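Local coordinates for aerobic respiration control sensor protein ArcB (Escherichia coli, PDB 2A0B) that relays phosphoryl groups, with the HPt domain of this membrane sensor kinase as a step, to the response regulator ArcA in anaerobic repression of the arc modulon, at residues A34-M39 with K67-S72; V44-S49 with V60-K65; R76-L81 with R109-V114; Q83-P88 with G98-E103. All blocks are in the same frame, centred on the assembly; numbering follows the deposited sequence. Where two conformers were deposited one is given.

Interaction 1 (A34-M39 with K67-S72)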
loop_
_atom_site.group_PDB
_atom_site.type_symbol
_atom_site.label_atom_id
_atom_site.label_comp_id
_atom_site.label_asym_id
_atom_site.label_seq_id
_atom_site.Cartn_x
_atom_site.Cartn_y
_atom_site.Cartn_z
ATOM N N ALA A 34 -0.031 10.887 -6.515
ATOM C CA ALA A 34 -0.763 11.982 -5.923
ATOM C C ALA A 34 -2.178 11.577 -5.595
ATOM O O ALA A 34 -2.765 11.939 -4.572
ATOM C CB ALA A 34 -0.747 13.208 -6.847
ATOM N N VAL A 35 -2.814 10.738 -6.460
ATOM C CA VAL A 35 -4.120 10.249 -6.192
ATOM C C VAL A 35 -4.084 9.231 -4.988
ATOM O O VAL A 35 -4.957 9.354 -4.144
ATOM C CB VAL A 35 -4.775 9.514 -7.397
ATOM C CG1 VAL A 35 -6.082 8.847 -7.035
ATOM C CG2 VAL A 35 -5.011 10.633 -8.426
ATOM N N PHE A 36 -3.072 8.434 -4.989
ATOM C CA PHE A 36 -2.933 7.437 -3.858
ATOM C C PHE A 36 -2.827 8.222 -2.551
ATOM O O PHE A 36 -3.535 7.818 -1.597
ATOM C CB PHE A 36 -1.719 6.591 -4.111
ATOM C CG PHE A 36 -1.472 5.514 -3.060
ATOM C CD1 PHE A 36 -2.135 4.313 -3.147
ATOM C CD2 PHE A 36 -0.553 5.771 -2.066
ATOM C CE1 PHE A 36 -1.857 3.333 -2.167
ATOM C CE2 PHE A 36 -0.311 4.809 -1.073
ATOM C CZ PHE A 36 -0.947 3.598 -1.156
ATOM N N GLU A 37 -1.972 9.245 -2.542
ATOM C CA GLU A 37 -1.871 9.999 -1.256
ATOM C C GLU A 37 -3.136 10.633 -0.789
ATOM O O GLU A 37 -3.435 10.822 0.401
ATOM C CB GLU A 37 -0.877 11.156 -1.440
ATOM C CG GLU A 37 0.581 10.830 -1.571
ATOM C CD GLU A 37 1.299 12.193 -1.602
ATOM O OE1 GLU A 37 1.449 12.793 -0.541
ATOM O OE2 GLU A 37 1.594 12.682 -2.692
ATOM N N LYS A 38 -4.040 11.114 -1.704
ATOM C CA LYS A 38 -5.271 11.712 -1.261
ATOM C C LYS A 38 -6.305 10.691 -0.778
ATOM O O LYS A 38 -7.180 11.090 -0.033
ATOM C CB LYS A 38 -5.870 12.632 -2.332
ATOM C CG LYS A 38 -6.932 12.154 -3.264
ATOM C CD LYS A 38 -7.572 13.349 -3.994
ATOM C CE LYS A 38 -7.249 13.305 -5.478
ATOM N NZ LYS A 38 -7.850 14.515 -6.136
ATOM N N MET A 39 -6.187 9.432 -1.276
ATOM C CA MET A 39 -7.216 8.480 -0.892
ATOM C C MET A 39 -6.846 7.661 0.371
ATOM O O MET A 39 -7.757 7.218 1.063
ATOM C CB MET A 39 -7.441 7.437 -1.994
ATOM C CG MET A 39 -7.821 8.106 -3.341
ATOM S SD MET A 39 -9.286 9.123 -3.292
ATOM C CE MET A 39 -10.545 7.986 -2.841
ATOM N N LYS A 67 -4.513 -3.131 -1.490
ATOM C CA LYS A 67 -3.612 -4.007 -2.133
ATOM C C LYS A 67 -3.532 -3.566 -3.670
ATOM O O LYS A 67 -2.434 -3.459 -4.142
ATOM C CB LYS A 67 -4.058 -5.468 -2.041
ATOM C CG LYS A 67 -3.122 -6.393 -2.774
ATOM C CD LYS A 67 -3.648 -7.808 -2.930
ATOM C CE LYS A 67 -2.702 -8.675 -3.766
ATOM N NZ LYS A 67 -3.444 -9.965 -4.030
ATOM N N GLY A 68 -4.753 -3.455 -4.159
ATOM C CA GLY A 68 -4.743 -3.083 -5.629
ATOM C C GLY A 68 -4.170 -1.690 -5.858
ATOM O O GLY A 68 -3.385 -1.493 -6.834
ATOM N N ALA A 69 -4.608 -0.737 -5.078
ATOM C CA ALA A 69 -4.184 0.671 -5.153
ATOM C C ALA A 69 -2.700 0.773 -5.037
ATOM O O ALA A 69 -1.941 1.338 -5.824
ATOM C CB ALA A 69 -4.914 1.573 -4.190
ATOM N N ALA A 70 -2.131 0.167 -3.923
ATOM C CA ALA A 70 -0.694 0.214 -3.806
ATOM C C ALA A 70 0.130 -0.466 -4.837
ATOM O O ALA A 70 1.191 -0.039 -5.271
ATOM C CB ALA A 70 -0.358 -0.432 -2.391
ATOM N N GLY A 71 -0.333 -1.621 -5.360
ATOM C CA GLY A 71 0.350 -2.413 -6.371
ATOM C C GLY A 71 0.349 -1.594 -7.702
ATOM O O GLY A 71 1.358 -1.718 -8.410
ATOM N N SER A 72 -0.623 -0.769 -7.877
ATOM C CA SER A 72 -0.705 -0.006 -9.141
ATOM C C SER A 72 0.432 0.991 -9.279
ATOM O O SER A 72 0.780 1.413 -10.388
ATOM C CB SER A 72 -2.068 0.639 -9.245
ATOM O OG SER A 72 -2.206 1.895 -8.649
#
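Phe36 meets Ala69 and Ala70 in a small apolar contact between helix 26-52 and helix 56-72, two members of the four-helix bundle that forms the core of this HPt domain. One large residue does the work from 34-39, and two of the smallest side chains receive it on 67-72. A chi1 of -179° puts CG, and the ring with it, opposite the main-chain nitrogen and sends it toward 67-72, which the ring reaches with CD1 and CE1. There CD1 comes to 4.0 Å from CB of Ala69. CE1 reaches further, to 3.6 Å from the backbone N of Ala70, and lies 4.1 Å from CB of the same residue. The ring thus rests as much on helix backbone as on methyl groups. Consistent with the small alanines, the CA atoms of Phe36 and Ala69 lie 7.0 Å apart. Leu75, Leu78 and Val112 also touch the phenyl group, so it belongs to the shared interior of the bundle. Replacing Phe36 by alanine would probably open a gap beside Ala69 and Ala70 and leave their methyl groups without their aromatic partner. Within 67-72, Ser72 OG donates a hydrogen bond to Ala69 O at 2.9 Å. Across the helices the chemistry is that of dispersion and burial, implying that shape rather than bond direction sets the fit.

Interaction 2 (V44-S49 with V60-K65)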
loop_
_atom_site.group_PDB
_atom_site.type_symbol
_atom_site.label_atom_id
_atom_site.label_comp_id
_atom_site.label_asym_id
_atom_site.label_seq_id
_atom_site.Cartn_x
_atom_site.Cartn_y
_atom_site.Cartn_z
ATOM N N VAL A 44 -7.456 4.202 5.234
ATOM C CA VAL A 44 -6.956 3.669 6.563
ATOM C C VAL A 44 -8.013 3.934 7.615
ATOM O O VAL A 44 -8.261 3.029 8.446
ATOM C CB VAL A 44 -5.619 4.317 6.851
ATOM C CG1 VAL A 44 -5.232 4.066 8.350
ATOM C CG2 VAL A 44 -4.466 3.800 6.019
ATOM N N SER A 45 -8.732 5.056 7.572
ATOM C CA SER A 45 -9.812 5.295 8.507
ATOM C C SER A 45 -10.905 4.248 8.407
ATOM O O SER A 45 -11.507 3.806 9.400
ATOM C CB SER A 45 -10.373 6.713 8.373
ATOM O OG SER A 45 -9.308 7.638 8.561
ATOM N N VAL A 46 -11.251 3.776 7.199
ATOM C CA VAL A 46 -12.247 2.730 7.032
ATOM C C VAL A 46 -11.720 1.413 7.601
ATOM O O VAL A 46 -12.499 0.705 8.248
ATOM C CB VAL A 46 -12.647 2.529 5.550
ATOM C CG1 VAL A 46 -13.481 1.279 5.331
ATOM C CG2 VAL A 46 -13.420 3.786 5.120
ATOM N N LEU A 47 -10.454 1.059 7.399
ATOM C CA LEU A 47 -9.864 -0.120 7.990
ATOM C C LEU A 47 -10.051 -0.071 9.534
ATOM O O LEU A 47 -10.499 -1.089 10.062
ATOM C CB LEU A 47 -8.352 -0.293 7.807
ATOM C CG LEU A 47 -7.866 -0.994 6.555
ATOM C CD1 LEU A 47 -6.351 -0.893 6.462
ATOM C CD2 LEU A 47 -8.340 -2.457 6.541
ATOM N N GLU A 48 -9.690 1.054 10.091
ATOM C CA GLU A 48 -9.773 1.174 11.566
ATOM C C GLU A 48 -11.186 1.071 12.069
ATOM O O GLU A 48 -11.414 0.422 13.111
ATOM C CB GLU A 48 -9.219 2.526 12.024
ATOM C CG GLU A 48 -7.783 2.796 11.673
ATOM C CD GLU A 48 -6.785 2.166 12.614
ATOM O OE1 GLU A 48 -7.098 1.153 13.265
ATOM O OE2 GLU A 48 -5.685 2.742 12.698
ATOM N N SER A 49 -12.149 1.702 11.396
ATOM C CA SER A 49 -13.521 1.654 11.916
ATOM C C SER A 49 -14.051 0.234 11.801
ATOM O O SER A 49 -14.665 -0.306 12.743
ATOM C CB SER A 49 -14.376 2.759 11.335
ATOM O OG SER A 49 -14.701 2.501 9.994
ATOM N N VAL A 60 -11.573 -7.154 5.179
ATOM C CA VAL A 60 -11.007 -7.860 4.043
ATOM C C VAL A 60 -11.285 -7.018 2.768
ATOM O O VAL A 60 -10.381 -7.009 1.942
ATOM C CB VAL A 60 -11.675 -9.255 3.950
ATOM C CG1 VAL A 60 -11.365 -9.953 2.630
ATOM C CG2 VAL A 60 -11.172 -10.111 5.129
ATOM N N GLU A 61 -12.448 -6.438 2.668
ATOM C CA GLU A 61 -12.767 -5.659 1.445
ATOM C C GLU A 61 -11.875 -4.434 1.292
ATOM O O GLU A 61 -11.306 -4.165 0.230
ATOM C CB GLU A 61 -14.243 -5.245 1.470
ATOM C CG GLU A 61 -15.094 -6.172 0.616
ATOM C CD GLU A 61 -16.540 -6.270 1.055
ATOM O OE1 GLU A 61 -17.018 -5.344 1.748
ATOM O OE2 GLU A 61 -17.205 -7.284 0.721
ATOM N N GLU A 62 -11.603 -3.753 2.417
ATOM C CA GLU A 62 -10.745 -2.562 2.374
ATOM C C GLU A 62 -9.325 -2.975 2.170
ATOM O O GLU A 62 -8.491 -2.318 1.468
ATOM C CB GLU A 62 -10.981 -1.690 3.622
ATOM C CG GLU A 62 -10.547 -0.250 3.414
ATOM C CD GLU A 62 -11.450 0.517 2.448
ATOM O OE1 GLU A 62 -12.483 -0.001 1.993
ATOM O OE2 GLU A 62 -11.088 1.669 2.152
ATOM N N GLY A 63 -8.856 -4.098 2.785
ATOM C CA GLY A 63 -7.526 -4.607 2.530
ATOM C C GLY A 63 -7.288 -4.836 0.983
ATOM O O GLY A 63 -6.250 -4.547 0.501
ATOM N N HIS A 64 -8.288 -5.479 0.377
ATOM C CA HIS A 64 -8.183 -5.767 -1.078
ATOM C C HIS A 64 -8.119 -4.458 -1.869
ATOM O O HIS A 64 -7.314 -4.459 -2.842
ATOM C CB HIS A 64 -9.493 -6.496 -1.410
ATOM C CG HIS A 64 -9.538 -6.927 -2.872
ATOM N ND1 HIS A 64 -8.719 -7.862 -3.413
ATOM C CD2 HIS A 64 -10.343 -6.424 -3.858
ATOM C CE1 HIS A 64 -9.017 -7.995 -4.740
ATOM N NE2 HIS A 64 -9.979 -7.145 -4.964
ATOM N N LYS A 65 -8.883 -3.480 -1.487
ATOM C CA LYS A 65 -8.835 -2.185 -2.210
ATOM C C LYS A 65 -7.454 -1.555 -2.108
ATOM O O LYS A 65 -6.827 -1.134 -3.094
ATOM C CB LYS A 65 -9.920 -1.293 -1.677
ATOM C CG LYS A 65 -10.328 -0.056 -2.474
ATOM C CD LYS A 65 -11.288 0.808 -1.658
ATOM C CE LYS A 65 -12.563 0.044 -1.341
ATOM N NZ LYS A 65 -13.492 0.810 -0.464
#
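Glu62 of helix 56-72 lies against Val46 and Leu47 of helix 26-52, and its path shows how a buried acidic side chain can serve as apolar filling for most of its length. Its CB, directed toward the other helix, meets CD2 of Leu47 at 4.0 Å. The next atom, CG, passes from leucine to valine and lies 3.8 Å from CG1 of Val46. A bend at chi2 (70°) then turns the chain so that it crosses the valine at roughly a right angle, with the carboxyl carbon CD 3.6 Å from that same CG1. At the tip the two oxygens share the valine: OE1 is nearest its CG1, whereas OE2 stands 3.8 Å from its CB. In one of the two conformers modelled for Lys65, NZ also forms a salt bridge of 2.8 Å with OE1, a bond that is doubtful as a permanent feature. Where it forms, the ammonium group arrives on the syn side and would probably balance the acid's charge from within the same helix. Tyr43 packs on both of these side chains.

Leu47 also turns its CD2 to the backbone, 4.1 Å from N of Gly63. The next residue, His64, is the phosphorylation site and plays no part in the packing, its imidazole standing outside the interface. Axes 9.4 Å apart and running at 158° to each other are those of the antiparallel four-helix bundle, here the HPt domain, which presents its histidine on the outer side of one helix.

Interaction 3 (R76-L81 with R109-V114). With ZN (zinc ion), chain B.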
loop_
_atom_site.group_PDB
_atom_site.type_symbol
_atom_site.label_atom_id
_atom_site.label_comp_id
_atom_site.label_asym_id
_atom_site.label_seq_id
_atom_site.Cartn_x
_atom_site.Cartn_y
_atom_site.Cartn_z
ATOM N N ARG A 76 5.328 -2.095 -3.134
ATOM C CA ARG A 76 5.330 -3.551 -2.941
ATOM C C ARG A 76 5.083 -3.942 -1.450
ATOM O O ARG A 76 4.279 -4.815 -1.223
ATOM C CB ARG A 76 6.685 -4.052 -3.391
ATOM C CG ARG A 76 6.986 -5.538 -3.350
ATOM C CD ARG A 76 8.454 -5.730 -2.993
ATOM N NE ARG A 76 9.481 -5.698 -3.990
ATOM C CZ ARG A 76 9.781 -6.449 -5.050
ATOM N NH1 ARG A 76 9.047 -7.475 -5.477
ATOM N NH2 ARG A 76 10.850 -6.174 -5.803
ATOM N N HIS A 77 5.691 -3.162 -0.537
ATOM C CA HIS A 77 5.436 -3.619 0.880
ATOM C C HIS A 77 4.075 -3.298 1.349
ATOM O O HIS A 77 3.399 -4.080 2.106
ATOM C CB HIS A 77 6.509 -2.890 1.722
ATOM C CG HIS A 77 6.289 -3.116 3.219
ATOM N ND1 HIS A 77 6.360 -4.401 3.713
ATOM C CD2 HIS A 77 5.960 -2.256 4.167
ATOM C CE1 HIS A 77 6.108 -4.313 5.037
ATOM N NE2 HIS A 77 5.849 -3.069 5.285
ATOM N N LEU A 78 3.425 -2.197 0.965
ATOM C CA LEU A 78 2.082 -1.853 1.280
ATOM C C LEU A 78 1.125 -2.872 0.601
ATOM O O LEU A 78 0.117 -3.248 1.144
ATOM C CB LEU A 78 1.601 -0.442 0.952
ATOM C CG LEU A 78 2.406 0.702 1.626
ATOM C CD1 LEU A 78 1.817 2.060 1.317
ATOM C CD2 LEU A 78 2.270 0.505 3.168
ATOM N N GLN A 79 1.538 -3.271 -0.618
ATOM C CA GLN A 79 0.706 -4.304 -1.287
ATOM C C GLN A 79 0.689 -5.648 -0.533
ATOM O O GLN A 79 -0.397 -6.200 -0.357
ATOM C CB GLN A 79 1.304 -4.516 -2.698
ATOM C CG GLN A 79 0.396 -5.424 -3.551
ATOM C CD GLN A 79 1.093 -5.781 -4.846
ATOM O OE1 GLN A 79 0.382 -6.084 -5.817
ATOM N NE2 GLN A 79 2.384 -5.775 -4.949
ATOM N N GLN A 80 1.853 -5.974 -0.001
ATOM C CA GLN A 80 1.962 -7.233 0.775
ATOM C C GLN A 80 1.208 -7.124 2.094
ATOM O O GLN A 80 0.481 -8.076 2.483
ATOM C CB GLN A 80 3.411 -7.616 0.992
ATOM C CG GLN A 80 3.567 -8.953 1.724
ATOM C CD GLN A 80 2.786 -10.104 1.132
ATOM O OE1 GLN A 80 2.583 -10.177 -0.103
ATOM N NE2 GLN A 80 2.308 -11.035 1.974
ATOM N N LEU A 81 1.237 -5.937 2.731
ATOM C CA LEU A 81 0.372 -5.800 3.936
ATOM C C LEU A 81 -1.094 -5.944 3.673
ATOM O O LEU A 81 -1.984 -6.447 4.328
ATOM C CB LEU A 81 0.568 -4.420 4.624
ATOM C CG LEU A 81 1.807 -4.297 5.484
ATOM C CD1 LEU A 81 1.856 -2.864 5.984
ATOM C CD2 LEU A 81 1.657 -5.321 6.604
ATOM N N ARG A 109 2.720 7.030 4.801
ATOM C CA ARG A 109 3.272 8.309 4.254
ATOM C C ARG A 109 4.722 8.170 3.991
ATOM O O ARG A 109 5.357 8.703 3.021
ATOM C CB ARG A 109 2.823 9.453 5.147
ATOM C CG ARG A 109 1.346 9.679 5.362
ATOM C CD ARG A 109 1.011 10.915 6.180
ATOM N NE ARG A 109 -0.406 11.241 6.293
ATOM C CZ ARG A 109 -1.263 10.741 7.169
ATOM N NH1 ARG A 109 -0.855 9.810 8.034
ATOM N NH2 ARG A 109 -2.531 11.123 7.152
ATOM N N HIS A 110 5.537 7.477 4.862
ATOM C CA HIS A 110 6.926 7.249 4.633
ATOM C C HIS A 110 7.267 6.489 3.369
ATOM O O HIS A 110 8.188 6.738 2.626
ATOM C CB HIS A 110 7.561 6.563 5.908
ATOM C CG HIS A 110 8.916 6.018 5.708
ATOM N ND1 HIS A 110 10.044 6.812 5.713
ATOM C CD2 HIS A 110 9.441 4.780 5.481
ATOM C CE1 HIS A 110 11.128 6.119 5.496
ATOM N NE2 HIS A 110 10.805 4.856 5.357
ATOM N N ASP A 111 6.460 5.404 3.107
ATOM C CA ASP A 111 6.647 4.622 1.906
ATOM C C ASP A 111 6.347 5.575 0.658
ATOM O O ASP A 111 7.195 5.377 -0.220
ATOM C CB ASP A 111 5.611 3.493 1.866
ATOM C CG ASP A 111 5.901 2.264 2.708
ATOM O OD1 ASP A 111 6.279 2.544 3.899
ATOM O OD2 ASP A 111 5.896 1.084 2.364
ATOM N N VAL A 112 5.390 6.414 0.823
ATOM C CA VAL A 112 5.179 7.341 -0.387
ATOM C C VAL A 112 6.363 8.256 -0.556
ATOM O O VAL A 112 6.885 8.495 -1.662
ATOM C CB VAL A 112 3.911 8.110 -0.154
ATOM C CG1 VAL A 112 3.784 9.380 -1.027
ATOM C CG2 VAL A 112 2.648 7.232 -0.278
ATOM N N GLU A 113 6.949 8.773 0.595
ATOM C CA GLU A 113 8.131 9.621 0.407
ATOM C C GLU A 113 9.302 8.941 -0.188
ATOM O O GLU A 113 10.159 9.455 -0.923
ATOM C CB GLU A 113 8.549 10.158 1.836
ATOM C CG GLU A 113 7.529 11.108 2.364
ATOM C CD GLU A 113 7.679 11.483 3.841
ATOM O OE1 GLU A 113 8.428 10.785 4.542
ATOM O OE2 GLU A 113 7.037 12.444 4.248
ATOM N N VAL A 114 9.596 7.635 0.081
ATOM C CA VAL A 114 10.606 6.813 -0.474
ATOM C C VAL A 114 10.360 6.637 -2.031
ATOM O O VAL A 114 11.349 6.744 -2.699
ATOM C CB VAL A 114 10.680 5.425 0.206
ATOM C CG1 VAL A 114 11.632 4.503 -0.487
ATOM C CG2 VAL A 114 11.243 5.690 1.645
HETATM ZN ZN ZN B . 5.640 -2.180 7.156
HETATM O O HOH W 1 5.513 -0.014 -0.017
#
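Leu78 and Asp111 approach from opposite directions to join helix 76-85 to helix 93-122, two helices of the four-helix HPt bundle. Their meeting is the tight half of the contact. The branch carbon CG of Leu78 lies 3.6 Å from Asp111 OD2, with the methyl CD2 just behind it, while CD1 slides past the carboxylate to 4.1 Å from Asp111 CB. A polar carboxyl group is therefore pressed against a branched apolar one in a buried place. Phe36, Ala70, Met104 and Trp108 enclose the leucine further. An alanine in place of Leu78 would probably open a gap among these neighbours and leave the Asp111 carboxylate without the apolar surface it leans on.

The other half is looser and partly open to solvent. With its ring anti to the backbone nitrogen (chi1 173°), His77 swings the imidazole out toward the metal, where NE2 binds the zinc ion at 2.1 Å; Glu103 and Glu107 supply further ligands. Asp111 is only a distant neighbour of this site. Its OD2 lies in the plane of the imidazole, beyond the edge at CD2 and 3.8 Å from it, with ring and carboxylate planes 29° apart. OD1 of Asp111 is close to OE1 of Glu107, and such a pair of acids may favour a proton on one of them, although the nearby zinc ion would probably oppose it. Between the two halves sits a water, which donates to Asp111 OD2 at 2.6 Å and accepts from the backbone N of Leu78 at 3.2 Å.

Interaction 4 (Q83-P88 with G98-E103). With ZN (zinc ion), chain B.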
loop_
_atom_site.group_PDB
_atom_site.type_symbol
_atom_site.label_atom_id
_atom_site.label_comp_id
_atom_site.label_asym_id
_atom_site.label_seq_id
_atom_site.Cartn_x
_atom_site.Cartn_y
_atom_site.Cartn_z
ATOM N N GLN A 83 -2.335 -7.620 1.171
ATOM C CA GLN A 83 -2.564 -9.047 0.883
ATOM C C GLN A 83 -2.795 -9.810 2.201
ATOM O O GLN A 83 -3.770 -10.563 2.303
ATOM C CB GLN A 83 -1.399 -9.614 0.102
ATOM C CG GLN A 83 -1.427 -11.131 -0.004
ATOM C CD GLN A 83 -2.560 -11.616 -0.870
ATOM O OE1 GLN A 83 -3.200 -10.850 -1.582
ATOM N NE2 GLN A 83 -2.861 -12.924 -0.820
ATOM N N GLN A 84 -1.923 -9.511 3.195
ATOM C CA GLN A 84 -2.158 -10.217 4.490
ATOM C C GLN A 84 -3.467 -9.832 5.102
ATOM O O GLN A 84 -4.236 -10.716 5.563
ATOM C CB GLN A 84 -1.003 -9.841 5.456
ATOM C CG GLN A 84 0.318 -10.424 5.039
ATOM C CD GLN A 84 1.535 -9.762 5.670
ATOM O OE1 GLN A 84 2.652 -10.034 5.253
ATOM N NE2 GLN A 84 1.413 -8.816 6.577
ATOM N N ILE A 85 -3.901 -8.573 5.151
ATOM C CA ILE A 85 -5.135 -8.091 5.677
ATOM C C ILE A 85 -6.360 -8.731 5.018
ATOM O O ILE A 85 -7.356 -9.061 5.629
ATOM C CB ILE A 85 -5.242 -6.541 5.629
ATOM C CG1 ILE A 85 -4.160 -6.000 6.621
ATOM C CG2 ILE A 85 -6.579 -6.021 6.023
ATOM C CD1 ILE A 85 -3.833 -4.525 6.487
ATOM N N GLN A 86 -6.232 -8.959 3.669
ATOM C CA GLN A 86 -7.404 -9.595 3.045
ATOM C C GLN A 86 -7.305 -11.082 3.078
ATOM O O GLN A 86 -8.127 -11.741 2.363
ATOM C CB GLN A 86 -7.525 -9.059 1.565
ATOM C CG GLN A 86 -6.473 -9.573 0.663
ATOM C CD GLN A 86 -6.762 -9.640 -0.851
ATOM O OE1 GLN A 86 -7.405 -8.753 -1.360
ATOM N NE2 GLN A 86 -6.261 -10.648 -1.518
ATOM N N SER A 87 -6.498 -11.754 3.918
ATOM C CA SER A 87 -6.341 -13.200 3.890
ATOM C C SER A 87 -6.732 -13.859 5.238
ATOM O O SER A 87 -5.790 -14.329 5.889
ATOM C CB SER A 87 -4.936 -13.587 3.509
ATOM O OG SER A 87 -4.592 -13.211 2.202
ATOM N N PRO A 88 -7.990 -13.945 5.540
ATOM C CA PRO A 88 -8.462 -14.507 6.827
ATOM C C PRO A 88 -8.225 -15.995 6.875
ATOM O O PRO A 88 -8.356 -16.570 7.980
ATOM C CB PRO A 88 -9.903 -14.110 6.978
ATOM C CG PRO A 88 -10.370 -13.879 5.564
ATOM C CD PRO A 88 -9.168 -13.391 4.819
ATOM N N GLY A 98 -4.939 -6.556 13.514
ATOM C CA GLY A 98 -4.893 -5.190 14.076
ATOM C C GLY A 98 -3.425 -4.690 14.016
ATOM O O GLY A 98 -3.320 -3.451 13.850
ATOM N N GLU A 99 -2.402 -5.469 14.177
ATOM C CA GLU A 99 -1.011 -5.064 14.101
ATOM C C GLU A 99 -0.707 -4.638 12.624
ATOM O O GLU A 99 -0.094 -3.584 12.449
ATOM C CB GLU A 99 0.012 -6.092 14.524
ATOM C CG GLU A 99 1.429 -5.521 14.629
ATOM C CD GLU A 99 2.164 -5.845 15.912
ATOM O OE1 GLU A 99 1.534 -6.298 16.908
ATOM O OE2 GLU A 99 3.414 -5.730 16.014
ATOM N N TRP A 100 -1.212 -5.456 11.687
ATOM C CA TRP A 100 -0.902 -5.021 10.278
ATOM C C TRP A 100 -1.629 -3.769 9.960
ATOM O O TRP A 100 -0.994 -2.952 9.203
ATOM C CB TRP A 100 -1.423 -6.171 9.398
ATOM C CG TRP A 100 -0.654 -7.441 9.496
ATOM C CD1 TRP A 100 0.629 -7.663 9.843
ATOM C CD2 TRP A 100 -1.217 -8.754 9.276
ATOM N NE1 TRP A 100 0.947 -8.996 9.800
ATOM C CE2 TRP A 100 -0.202 -9.682 9.465
ATOM C CE3 TRP A 100 -2.500 -9.157 8.875
ATOM C CZ2 TRP A 100 -0.374 -11.064 9.296
ATOM C CZ3 TRP A 100 -2.677 -10.545 8.752
ATOM C CH2 TRP A 100 -1.648 -11.445 8.945
ATOM N N ILE A 101 -2.802 -3.474 10.419
ATOM C CA ILE A 101 -3.530 -2.239 10.212
ATOM C C ILE A 101 -2.712 -1.099 10.780
ATOM O O ILE A 101 -2.486 -0.047 10.230
ATOM C CB ILE A 101 -4.967 -2.290 10.677
ATOM C CG1 ILE A 101 -5.729 -3.329 9.780
ATOM C CG2 ILE A 101 -5.568 -0.905 10.771
ATOM C CD1 ILE A 101 -7.149 -3.554 10.322
ATOM N N GLU A 102 -2.314 -1.226 12.113
ATOM C CA GLU A 102 -1.503 -0.156 12.682
ATOM C C GLU A 102 -0.193 0.056 11.970
ATOM O O GLU A 102 0.246 1.216 11.844
ATOM C CB GLU A 102 -1.196 -0.624 14.151
ATOM C CG GLU A 102 -0.420 0.465 14.881
ATOM C CD GLU A 102 -1.101 1.783 15.114
ATOM O OE1 GLU A 102 -2.341 1.974 15.117
ATOM O OE2 GLU A 102 -0.306 2.735 15.296
ATOM N N GLU A 103 0.529 -0.938 11.521
ATOM C CA GLU A 103 1.749 -0.881 10.774
ATOM C C GLU A 103 1.507 -0.040 9.469
ATOM O O GLU A 103 2.242 0.892 9.206
ATOM C CB GLU A 103 2.213 -2.252 10.394
ATOM C CG GLU A 103 3.528 -2.210 9.674
ATOM C CD GLU A 103 3.965 -3.559 9.230
ATOM O OE1 GLU A 103 3.536 -4.654 9.770
ATOM O OE2 GLU A 103 4.813 -3.690 8.315
HETATM ZN ZN ZN B . 5.640 -2.180 7.156
#
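Gln84 lies against one face of the indole of Trp100, and the two together make the outer half of this contact. Its CB sits over the six-membered ring, 3.7 Å from the centroid and 8° off the normal, a CH-pi contact of nearly ideal placement. Beyond CG the chain is extended, which carries the amide over the same face to the pyrrole part. There NE2 comes to 3.3 Å from Trp100 NE1; both are donors, so they do not bond, and the amide, its plane 44° from that of the ring, packs over the indole face. Inward, Ile85 slides past the tryptophan with CG1 3.9 Å from Trp100 CB and sets CD1 4.0 Å from Ile101 CG1.

These residues join the end of helix 76-85 to helix 93-122 in the four-helix bundle of the HPt domain. Leu47 and Met104 back Ile85 in the core, while Trp93 and Leu81 also touch the indole. Gln80 NE2 gives a weak hydrogen bond to Gln84 OE1, steadying the amide from one turn earlier. Past the helix end, Ser87 OG binds Gln83 O at 2.8 Å, approaching from above the carbonyl plane. One turn beyond Trp100, Glu103 stretches out fully and binds the zinc ion through OE2 at 2.1 Å.

Interactions 1 and 2 lie on the same helix pair with centres about 13 Å apart, interaction 2 nested within the loop that interaction 1 closes. Interactions 3 and 4 likewise share helices 76-85 and 93-122, their centres about 14 Å apart, and the zinc ion bridges them: His77 comes from one, Glu103 from the other. The pairs are also tied to each other. The phosphorylation-site His64 in interaction 2 probably hydrogen-bonds through ND1 to OE1 of Gln86 in interaction 4, at 2.6 Å. Lys67 NZ of interaction 1 similarly reaches Gln83 OE1 of interaction 4, also at 2.6 Å. Ala70 CB packs on Gln79 N, linking interaction 1 to interaction 3.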